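Local coordinates for calcium uptake protein 2, mitochondrial (Homo sapiens, PDB 6LB7) that binds calcium through an EF-hand and probably takes part in regulating calcium uptake into mitochondria, at residues Lys96-Phe101 and Phe179-Gln184; Lys106-Asp111 and Phe122-Ile127; Asn113-Lys118 and Lys170-Glu175. All coordinates share one frame; numbering follows the deposited sequence.

Contact 1: residues Lys96-Phe101 and Phe179-Gln184; sequences KPHSGF and FMENLQ
The phenyl ring of F101 is sandwiched, with CA of H98 over the centre of one face and CB of M180 over the other in a CH-pi contact, 3.7 Å from the ring centroid and 8° off the normal. At its edge, in plane, lie CG of E181 and CD of Q184, the latter meeting F101 tip to tip with its amide turned 71° from the ring. The H98 imidazole has F101 CD2 above one face and the E181 carboxylate at its edge. H98 NE2 donates to E181 OE1 at a very short 2.4 Å, nearly straight, entering on the anti lone pair; this oxygen also forms a salt bridge with R177, which would favour the ionised carboxylate. The contact thus seats the start of helix 99-108, the entering helix of the EF-hand, against helix 173-196. An alanine in place of F101 would probably loosen this seat, since both ring faces and the CH-pi contact would be lost. The extended Q184 side chain places NE2 2.8 Å from K96 O, with the acceptor in its amide plane, while its second N-H reaches I93 O. A water donates to Q184 OE1 at 2.7 Å.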
loop_
_atom_site.group_PDB
_atom_site.type_symbol
_atom_site.label_atom_id
_atom_site.label_comp_id
_atom_site.label_asym_id
_atom_site.label_seq_id
_atom_site.Cartn_x
_atom_site.Cartn_y
_atom_site.Cartn_z
ATOM N N LYS B 96 6.722 4.729 -9.810
ATOM C CA LYS B 96 5.781 3.614 -9.836
ATOM C C LYS B 96 6.429 2.346 -10.383
ATOM O O LYS B 96 7.136 2.396 -11.386
ATOM C CB LYS B 96 4.570 3.944 -10.711
ATOM C CG LYS B 96 3.812 5.193 -10.311
ATOM C CD LYS B 96 3.032 4.964 -9.052
ATOM C CE LYS B 96 2.008 6.080 -8.825
ATOM N NZ LYS B 96 1.382 5.889 -7.486
ATOM N N PRO B 97 6.139 1.198 -9.786
ATOM C CA PRO B 97 6.331 -0.066 -10.501
ATOM C C PRO B 97 5.459 -0.094 -11.747
ATOM O O PRO B 97 4.517 0.687 -11.898
ATOM C CB PRO B 97 5.886 -1.124 -9.482
ATOM C CG PRO B 97 4.852 -0.403 -8.634
ATOM C CD PRO B 97 5.363 1.033 -8.541
ATOM N N HIS B 98 5.766 -1.028 -12.647
ATOM C CA HIS B 98 5.004 -1.093 -13.889
ATOM C C HIS B 98 3.520 -1.325 -13.621
ATOM O O HIS B 98 2.665 -0.773 -14.320
ATOM C CB HIS B 98 5.559 -2.188 -14.803
ATOM C CG HIS B 98 5.131 -2.034 -16.227
ATOM N ND1 HIS B 98 3.887 -2.429 -16.677
ATOM C CD2 HIS B 98 5.765 -1.490 -17.294
ATOM C CE1 HIS B 98 3.782 -2.148 -17.965
ATOM N NE2 HIS B 98 4.909 -1.581 -18.364
ATOM N N SER B 99 3.196 -2.125 -12.599
ATOM C CA SER B 99 1.802 -2.373 -12.232
ATOM C C SER B 99 1.047 -1.109 -11.838
ATOM O O SER B 99 -0.186 -1.102 -11.868
ATOM C CB SER B 99 1.735 -3.367 -11.081
ATOM O OG SER B 99 2.463 -2.889 -9.965
ATOM N N GLY B 100 1.744 -0.042 -11.466
ATOM C CA GLY B 100 1.044 1.187 -11.160
ATOM C C GLY B 100 0.602 2.003 -12.351
ATOM O O GLY B 100 -0.188 2.939 -12.171
ATOM N N PHE B 101 1.078 1.683 -13.561
ATOM C CA PHE B 101 0.726 2.501 -14.718
ATOM C C PHE B 101 -0.758 2.398 -15.043
ATOM O O PHE B 101 -1.399 3.411 -15.336
ATOM C CB PHE B 101 1.552 2.105 -15.951
ATOM C CG PHE B 101 3.024 2.401 -15.820
ATOM C CD1 PHE B 101 3.509 3.168 -14.759
ATOM C CD2 PHE B 101 3.925 1.911 -16.750
ATOM C CE1 PHE B 101 4.867 3.426 -14.629
ATOM C CE2 PHE B 101 5.293 2.176 -16.628
ATOM C CZ PHE B 101 5.757 2.924 -15.562
ATOM N N PHE B 179 4.517 5.641 -23.021
ATOM C CA PHE B 179 5.118 6.906 -22.620
ATOM C C PHE B 179 5.722 6.820 -21.213
ATOM O O PHE B 179 6.836 7.301 -20.984
ATOM C CB PHE B 179 4.079 8.022 -22.685
ATOM C CG PHE B 179 4.657 9.393 -22.450
ATOM C CD1 PHE B 179 4.709 9.927 -21.168
ATOM C CD2 PHE B 179 5.176 10.123 -23.499
ATOM C CE1 PHE B 179 5.256 11.176 -20.939
ATOM C CE2 PHE B 179 5.714 11.376 -23.282
ATOM C CZ PHE B 179 5.755 11.895 -21.992
ATOM N N MET B 180 5.003 6.205 -20.265
ATOM C CA MET B 180 5.509 6.083 -18.897
ATOM C C MET B 180 6.699 5.128 -18.814
ATOM O O MET B 180 7.667 5.402 -18.100
ATOM C CB MET B 180 4.393 5.612 -17.963
ATOM C CG MET B 180 3.166 6.516 -17.979
ATOM S SD MET B 180 3.577 8.279 -17.846
ATOM C CE MET B 180 2.223 9.017 -18.759
ATOM N N GLU B 181 6.632 3.982 -19.502
ATOM C CA GLU B 181 7.809 3.119 -19.600
ATOM C C GLU B 181 8.993 3.886 -20.178
ATOM O O GLU B 181 10.123 3.747 -19.709
ATOM C CB GLU B 181 7.515 1.898 -20.482
ATOM C CG GLU B 181 6.489 0.884 -19.934
ATOM C CD GLU B 181 6.001 -0.100 -21.016
ATOM O OE1 GLU B 181 5.326 -1.103 -20.674
ATOM O OE2 GLU B 181 6.271 0.149 -22.215
ATOM N N ASN B 182 8.752 4.680 -21.221
ATOM C CA ASN B 182 9.839 5.390 -21.879
ATOM C C ASN B 182 10.366 6.536 -21.019
ATOM O O ASN B 182 11.550 6.880 -21.113
ATOM C CB ASN B 182 9.371 5.904 -23.238
ATOM C CG ASN B 182 9.384 4.801 -24.326
ATOM O OD1 ASN B 182 10.129 3.831 -24.225
ATOM N ND2 ASN B 182 8.554 4.963 -25.355
ATOM N N LEU B 183 9.501 7.163 -20.222
ATOM C CA LEU B 183 9.966 8.173 -19.267
ATOM C C LEU B 183 10.941 7.563 -18.265
ATOM O O LEU B 183 12.049 8.084 -18.064
ATOM C CB LEU B 183 8.770 8.803 -18.548
ATOM C CG LEU B 183 9.092 9.678 -17.339
ATOM C CD1 LEU B 183 9.801 10.951 -17.806
ATOM C CD2 LEU B 183 7.825 9.994 -16.555
ATOM N N GLN B 184 10.550 6.449 -17.633
ATOM C CA GLN B 184 11.463 5.770 -16.708
ATOM C C GLN B 184 12.748 5.341 -17.420
ATOM O O GLN B 184 13.854 5.563 -16.914
ATOM C CB GLN B 184 10.773 4.573 -16.057
ATOM C CG GLN B 184 9.556 4.914 -15.203
ATOM C CD GLN B 184 9.089 3.737 -14.375
ATOM O OE1 GLN B 184 9.425 2.591 -14.672
ATOM N NE2 GLN B 184 8.318 4.012 -13.317
HETATM O O HOH W 1 9.839 0.678 -12.755
#

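Contact 2: residues Lys106-Asp111 and Phe122-Ile127; sequences KMLDTD and FKLQKI. With CA (calcium ion), chain F.
D109 OD2 is gripped twice: K106 NZ meets it in a salt bridge of 2.9 Å on the anti lone pair, and the backbone N of E114 donates a second hydrogen bond. The other oxygen of the same carboxylate, D109 OD1, binds calcium at 2.2 Å, so three partners fix the rotation of the group. D109 is the first residue to leave the helix; its CB points away from the 122-127 helix and CG stands anti to the backbone N (chi1 176°). D111 CG takes the crowded position between its backbone N and carbonyl carbon (chi1 68°), which brings OD2 to 2.4 Å from the ion; N113, M115, E120 and a water complete the site. The helices flanking the loop meet through K123 and two leucines. K123 runs extended from the backbone and bends at chi3 (69°), ending with NZ 3.4 Å from T110 CG2. A water joins its tip to the end of the first helix, accepting from K123 NZ at 2.7 Å and donating to L108 O. Deeper in, L108 and L124 cross at about a right angle, their CD2 atoms 3.6 Å apart, and F89 of helix 84-94 packs against both. Entering helix, calcium-binding loop that opens with two aspartates, and exiting helix together make up a canonical EF-hand.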
loop_
_atom_site.group_PDB
_atom_site.type_symbol
_atom_site.label_atom_id
_atom_site.label_comp_id
_atom_site.label_asym_id
_atom_site.label_seq_id
_atom_site.Cartn_x
_atom_site.Cartn_y
_atom_site.Cartn_z
ATOM N N LYS B 106 -6.346 4.540 -15.083
ATOM C CA LYS B 106 -7.753 4.389 -14.726
ATOM C C LYS B 106 -8.194 5.450 -13.729
ATOM O O LYS B 106 -9.377 5.808 -13.702
ATOM C CB LYS B 106 -8.008 2.989 -14.162
ATOM C CG LYS B 106 -7.923 1.862 -15.195
ATOM C CD LYS B 106 -8.793 2.144 -16.449
ATOM C CE LYS B 106 -10.314 2.005 -16.187
ATOM N NZ LYS B 106 -11.142 2.642 -17.280
ATOM N N MET B 107 -7.260 5.977 -12.920
ATOM C CA MET B 107 -7.596 7.085 -12.020
ATOM C C MET B 107 -8.006 8.322 -12.806
ATOM O O MET B 107 -8.899 9.066 -12.388
ATOM C CB MET B 107 -6.410 7.425 -11.102
ATOM C CG MET B 107 -6.210 6.471 -9.938
ATOM S SD MET B 107 -7.618 6.501 -8.816
ATOM C CE MET B 107 -7.463 8.136 -8.110
ATOM N N LEU B 108 -7.359 8.555 -13.946
ATOM C CA LEU B 108 -7.633 9.716 -14.778
ATOM C C LEU B 108 -8.821 9.521 -15.720
ATOM O O LEU B 108 -9.455 10.507 -16.106
ATOM C CB LEU B 108 -6.387 10.068 -15.598
ATOM C CG LEU B 108 -5.175 10.668 -14.880
ATOM C CD1 LEU B 108 -3.950 10.682 -15.791
ATOM C CD2 LEU B 108 -5.487 12.076 -14.408
ATOM N N ASP B 109 -9.121 8.280 -16.114
ATOM C CA ASP B 109 -10.219 7.966 -17.041
ATOM C C ASP B 109 -11.512 7.815 -16.243
ATOM O O ASP B 109 -12.026 6.716 -16.013
ATOM C CB ASP B 109 -9.904 6.698 -17.833
ATOM C CG ASP B 109 -11.066 6.257 -18.754
ATOM O OD1 ASP B 109 -11.760 7.105 -19.366
ATOM O OD2 ASP B 109 -11.256 5.032 -18.866
ATOM N N THR B 110 -12.059 8.954 -15.820
ATOM C CA THR B 110 -13.184 8.918 -14.898
ATOM C C THR B 110 -14.503 8.529 -15.558
ATOM O O THR B 110 -15.392 8.034 -14.865
ATOM C CB THR B 110 -13.324 10.266 -14.204
ATOM O OG1 THR B 110 -13.306 11.294 -15.193
ATOM C CG2 THR B 110 -12.143 10.481 -13.246
ATOM N N ASP B 111 -14.677 8.741 -16.860
ATOM C CA ASP B 111 -15.911 8.208 -17.432
ATOM C C ASP B 111 -15.794 6.730 -17.796
ATOM O O ASP B 111 -16.797 6.120 -18.180
ATOM C CB ASP B 111 -16.362 9.030 -18.653
ATOM C CG ASP B 111 -15.441 8.897 -19.839
ATOM O OD1 ASP B 111 -15.751 9.515 -20.876
ATOM O OD2 ASP B 111 -14.409 8.199 -19.754
ATOM N N PHE B 122 -7.192 17.515 -17.451
ATOM C CA PHE B 122 -7.291 18.828 -16.839
ATOM C C PHE B 122 -7.703 18.753 -15.376
ATOM O O PHE B 122 -7.527 19.725 -14.640
ATOM C CB PHE B 122 -8.286 19.688 -17.638
ATOM C CG PHE B 122 -8.299 21.126 -17.222
ATOM C CD1 PHE B 122 -7.269 21.975 -17.602
ATOM C CD2 PHE B 122 -9.326 21.630 -16.445
ATOM C CE1 PHE B 122 -7.262 23.307 -17.221
ATOM C CE2 PHE B 122 -9.331 22.963 -16.056
ATOM C CZ PHE B 122 -8.296 23.804 -16.445
ATOM N N LYS B 123 -8.240 17.622 -14.935
ATOM C CA LYS B 123 -8.561 17.462 -13.525
ATOM C C LYS B 123 -7.334 17.653 -12.636
ATOM O O LYS B 123 -7.458 18.158 -11.513
ATOM C CB LYS B 123 -9.174 16.081 -13.291
ATOM C CG LYS B 123 -9.616 15.827 -11.849
ATOM C CD LYS B 123 -10.094 14.388 -11.660
ATOM C CE LYS B 123 -8.935 13.394 -11.772
ATOM N NZ LYS B 123 -9.380 11.989 -12.068
ATOM N N LEU B 124 -6.147 17.249 -13.105
ATOM C CA LEU B 124 -4.946 17.435 -12.286
ATOM C C LEU B 124 -4.697 18.918 -12.020
ATOM O O LEU B 124 -4.392 19.314 -10.886
ATOM C CB LEU B 124 -3.732 16.791 -12.968
ATOM C CG LEU B 124 -3.860 15.289 -13.296
ATOM C CD1 LEU B 124 -2.631 14.753 -14.020
ATOM C CD2 LEU B 124 -4.152 14.455 -12.050
ATOM N N GLN B 125 -4.850 19.754 -13.050
ATOM C CA GLN B 125 -4.684 21.198 -12.882
ATOM C C GLN B 125 -5.726 21.761 -11.926
ATOM O O GLN B 125 -5.409 22.597 -11.067
ATOM C CB GLN B 125 -4.765 21.887 -14.249
ATOM C CG GLN B 125 -4.705 23.414 -14.199
ATOM C CD GLN B 125 -3.364 23.951 -13.717
ATOM O OE1 GLN B 125 -2.382 23.959 -14.465
ATOM N NE2 GLN B 125 -3.317 24.416 -12.465
ATOM N N LYS B 126 -6.972 21.290 -12.043
ATOM C CA LYS B 126 -8.004 21.759 -11.123
ATOM C C LYS B 126 -7.701 21.355 -9.686
ATOM O O LYS B 126 -7.931 22.135 -8.757
ATOM C CB LYS B 126 -9.375 21.236 -11.562
ATOM C CG LYS B 126 -9.865 21.851 -12.842
ATOM C CD LYS B 126 -11.112 21.172 -13.406
ATOM C CE LYS B 126 -11.594 21.798 -14.630
ATOM N NZ LYS B 126 -13.055 21.863 -14.713
ATOM N N ILE B 127 -7.121 20.174 -9.460
ATOM C CA ILE B 127 -6.671 19.826 -8.113
ATOM C C ILE B 127 -5.642 20.843 -7.621
ATOM O O ILE B 127 -5.721 21.340 -6.491
ATOM C CB ILE B 127 -6.117 18.389 -8.082
ATOM C CG1 ILE B 127 -7.230 17.387 -8.391
ATOM C CG2 ILE B 127 -5.481 18.083 -6.733
ATOM C CD1 ILE B 127 -6.714 16.024 -8.796
HETATM CA CA CA F . -12.235 8.947 -20.500
HETATM O O HOH W 2 -9.555 12.781 -14.685
HETATM O O HOH W 3 -13.452 10.654 -22.063
#

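Contact 3: residues Asn113-Lys118 and Lys170-Glu175; sequences NEMIEK and KLHYKE. With CA (calcium ion), chain F.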
loop_
_atom_site.group_PDB
_atom_site.type_symbol
_atom_site.label_atom_id
_atom_site.label_comp_id
_atom_site.label_asym_id
_atom_site.label_seq_id
_atom_site.Cartn_x
_atom_site.Cartn_y
_atom_site.Cartn_z
ATOM N N ASN B 113 -14.362 5.177 -20.348
ATOM C CA ASN B 113 -14.385 4.780 -21.755
ATOM C C ASN B 113 -13.010 4.366 -22.256
ATOM O O ASN B 113 -12.800 4.292 -23.472
ATOM C CB ASN B 113 -14.980 5.894 -22.639
ATOM C CG ASN B 113 -14.062 7.106 -22.782
ATOM O OD1 ASN B 113 -13.041 7.222 -22.103
ATOM N ND2 ASN B 113 -14.448 8.036 -23.657
ATOM N N GLU B 114 -12.069 4.094 -21.341
ATOM C CA GLU B 114 -10.768 3.508 -21.651
ATOM C C GLU B 114 -9.888 4.429 -22.474
ATOM O O GLU B 114 -8.945 3.980 -23.125
ATOM C CB GLU B 114 -10.927 2.161 -22.366
ATOM C CG GLU B 114 -11.890 1.228 -21.683
ATOM C CD GLU B 114 -11.375 0.719 -20.347
ATOM O OE1 GLU B 114 -10.221 1.026 -19.983
ATOM O OE2 GLU B 114 -12.127 -0.004 -19.659
ATOM N N MET B 115 -10.190 5.719 -22.464
ATOM C CA MET B 115 -9.407 6.722 -23.148
ATOM C C MET B 115 -9.353 7.942 -22.251
ATOM O O MET B 115 -10.351 8.311 -21.622
ATOM C CB MET B 115 -10.017 7.098 -24.504
ATOM C CG MET B 115 -10.293 5.942 -25.404
ATOM S SD MET B 115 -11.598 6.207 -26.594
ATOM C CE MET B 115 -11.334 7.814 -27.022
ATOM N N ILE B 116 -8.206 8.580 -22.181
ATOM C CA ILE B 116 -8.103 9.807 -21.427
ATOM C C ILE B 116 -8.271 10.965 -22.386
ATOM O O ILE B 116 -7.612 11.032 -23.431
ATOM C CB ILE B 116 -6.769 9.893 -20.678
ATOM C CG1 ILE B 116 -6.731 8.840 -19.569
ATOM C CG2 ILE B 116 -6.610 11.306 -20.126
ATOM C CD1 ILE B 116 -5.371 8.734 -18.926
ATOM N N GLU B 117 -9.168 11.870 -22.049
ATOM C CA GLU B 117 -9.385 13.032 -22.882
ATOM C C GLU B 117 -8.818 14.257 -22.187
ATOM O O GLU B 117 -8.622 14.268 -20.965
ATOM C CB GLU B 117 -10.874 13.172 -23.192
ATOM C CG GLU B 117 -11.425 11.830 -23.635
ATOM C CD GLU B 117 -12.715 11.914 -24.425
ATOM O OE1 GLU B 117 -13.109 13.021 -24.848
ATOM O OE2 GLU B 117 -13.338 10.853 -24.622
ATOM N N LYS B 118 -8.520 15.284 -22.993
ATOM C CA LYS B 118 -7.923 16.495 -22.447
ATOM C C LYS B 118 -8.680 16.966 -21.212
ATOM O O LYS B 118 -8.067 17.366 -20.216
ATOM C CB LYS B 118 -7.877 17.594 -23.512
ATOM C CG LYS B 118 -7.090 18.835 -23.077
ATOM C CD LYS B 118 -6.861 19.788 -24.242
ATOM C CE LYS B 118 -6.111 21.039 -23.786
ATOM N NZ LYS B 118 -5.745 21.933 -24.920
ATOM N N LYS B 170 -7.456 11.523 -28.426
ATOM C CA LYS B 170 -7.711 10.867 -27.155
ATOM C C LYS B 170 -6.606 9.846 -26.906
ATOM O O LYS B 170 -6.113 9.215 -27.847
ATOM C CB LYS B 170 -9.096 10.219 -27.162
ATOM C CG LYS B 170 -10.144 11.093 -27.878
ATOM C CD LYS B 170 -11.564 10.858 -27.391
ATOM C CE LYS B 170 -12.606 11.132 -28.486
ATOM N NZ LYS B 170 -13.225 9.883 -29.029
ATOM N N LEU B 171 -6.209 9.688 -25.639
ATOM C CA LEU B 171 -5.043 8.883 -25.266
ATOM C C LEU B 171 -5.502 7.511 -24.768
ATOM O O LEU B 171 -6.154 7.399 -23.724
ATOM C CB LEU B 171 -4.213 9.612 -24.206
ATOM C CG LEU B 171 -2.955 8.944 -23.651
ATOM C CD1 LEU B 171 -1.959 8.700 -24.767
ATOM C CD2 LEU B 171 -2.311 9.805 -22.556
ATOM N N HIS B 172 -5.158 6.468 -25.513
ATOM C CA HIS B 172 -5.498 5.106 -25.130
ATOM C C HIS B 172 -4.434 4.561 -24.186
ATOM O O HIS B 172 -3.354 5.138 -24.032
ATOM C CB HIS B 172 -5.640 4.228 -26.373
ATOM C CG HIS B 172 -6.733 4.679 -27.289
ATOM N ND1 HIS B 172 -7.944 4.026 -27.383
ATOM C CD2 HIS B 172 -6.814 5.748 -28.119
ATOM C CE1 HIS B 172 -8.715 4.658 -28.250
ATOM N NE2 HIS B 172 -8.055 5.710 -28.706
ATOM N N TYR B 173 -4.742 3.432 -23.540
ATOM C CA TYR B 173 -3.828 2.948 -22.514
ATOM C C TYR B 173 -2.470 2.581 -23.097
ATOM O O TYR B 173 -1.430 2.811 -22.462
ATOM C CB TYR B 173 -4.405 1.753 -21.766
ATOM C CG TYR B 173 -3.418 1.263 -20.743
ATOM C CD1 TYR B 173 -2.934 2.131 -19.752
ATOM C CD2 TYR B 173 -2.930 -0.046 -20.777
ATOM C CE1 TYR B 173 -2.001 1.701 -18.816
ATOM C CE2 TYR B 173 -2.009 -0.482 -19.854
ATOM C CZ TYR B 173 -1.544 0.402 -18.870
ATOM O OH TYR B 173 -0.629 -0.032 -17.948
ATOM N N LYS B 174 -2.446 1.999 -24.298
ATOM C CA LYS B 174 -1.155 1.501 -24.762
ATOM C C LYS B 174 -0.206 2.643 -25.102
ATOM O O LYS B 174 1.001 2.508 -24.886
ATOM C CB LYS B 174 -1.342 0.525 -25.923
ATOM C CG LYS B 174 -1.301 1.092 -27.308
ATOM C CD LYS B 174 -1.518 -0.045 -28.328
ATOM C CE LYS B 174 -1.560 0.478 -29.753
ATOM N NZ LYS B 174 -1.937 -0.542 -30.764
ATOM N N GLU B 175 -0.719 3.780 -25.580
ATOM C CA GLU B 175 0.269 4.844 -25.717
ATOM C C GLU B 175 0.523 5.549 -24.383
ATOM O O GLU B 175 1.639 6.002 -24.124
ATOM C CB GLU B 175 -0.172 5.896 -26.740
ATOM C CG GLU B 175 -0.224 5.540 -28.159
ATOM C CD GLU B 175 -0.936 4.257 -28.456
ATOM O OE1 GLU B 175 -0.361 3.400 -28.947
ATOM O OE2 GLU B 175 -2.062 4.108 -28.196
HETATM CA CA CA F . -12.235 8.947 -20.500
HETATM O O HOH W 4 -7.357 2.034 -23.681
HETATM O O HOH W 3 -13.452 10.654 -22.063
#
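K170 lies alongside E117, both side chains pointing the same way, so that its CD rests 3.3 Å from E117 OE2; K170 NZ stays 4.5 Å from that oxygen, beyond a salt bridge. The carboxylate is instead steadied from within its own loop, where N113 ND2 donates to E117 OE2 in the amide plane. L171 pairs with I116 as an antiparallel hydrogen-bonded pair: L171 N reaches I116 O at 2.9 Å, and I116 N returns to L171 O at 2.8 Å, both bonds almost straight. Their side chains share one face of this short sheet and pack on F176. Such a two-stranded link is the beta-scaffold of paired EF-hand loops, and the 170-175 side probably belongs to a second, non-canonical hand. On the calcium side, M115 O binds the ion at 2.3 Å and N113 OD1 at 2.5 Å, the latter also accepting from M115 N in an Asx turn. H172, at the N-cap of helix 173-196, projects on the opposite face with M115. There M115 CG sits over one face of the imidazole, 3.8 Å from its centroid, and SD approaches the ring obliquely. At Y173 a water accepts from the backbone N and donates to E114 O at 2.6 Å.

Overall arrangement
From the N terminus, the chain first passes 96-101, where contact 1 opens a loop that closes at 179-184 and encloses the other two contacts. Helix 99-108 then runs into the calcium loop. Contact 2 closes the shorter connection, joining 106-111 to 122-127 beside the calcium loop, while 113-118, which lies inside it, waits for 170-175 in contact 3; contacts 2 and 3 therefore cross. They share the calcium and a bound water, and L108 packs on I116 between them. Helix 173-196 leads from contact 3 back to contact 1, where Y173 touches F101. Contact 1 thus ties the entering helix of the calcium-bound hand, and contact 3 its loop, to the 170-196 region, while contact 2 holds the hand's two helices together.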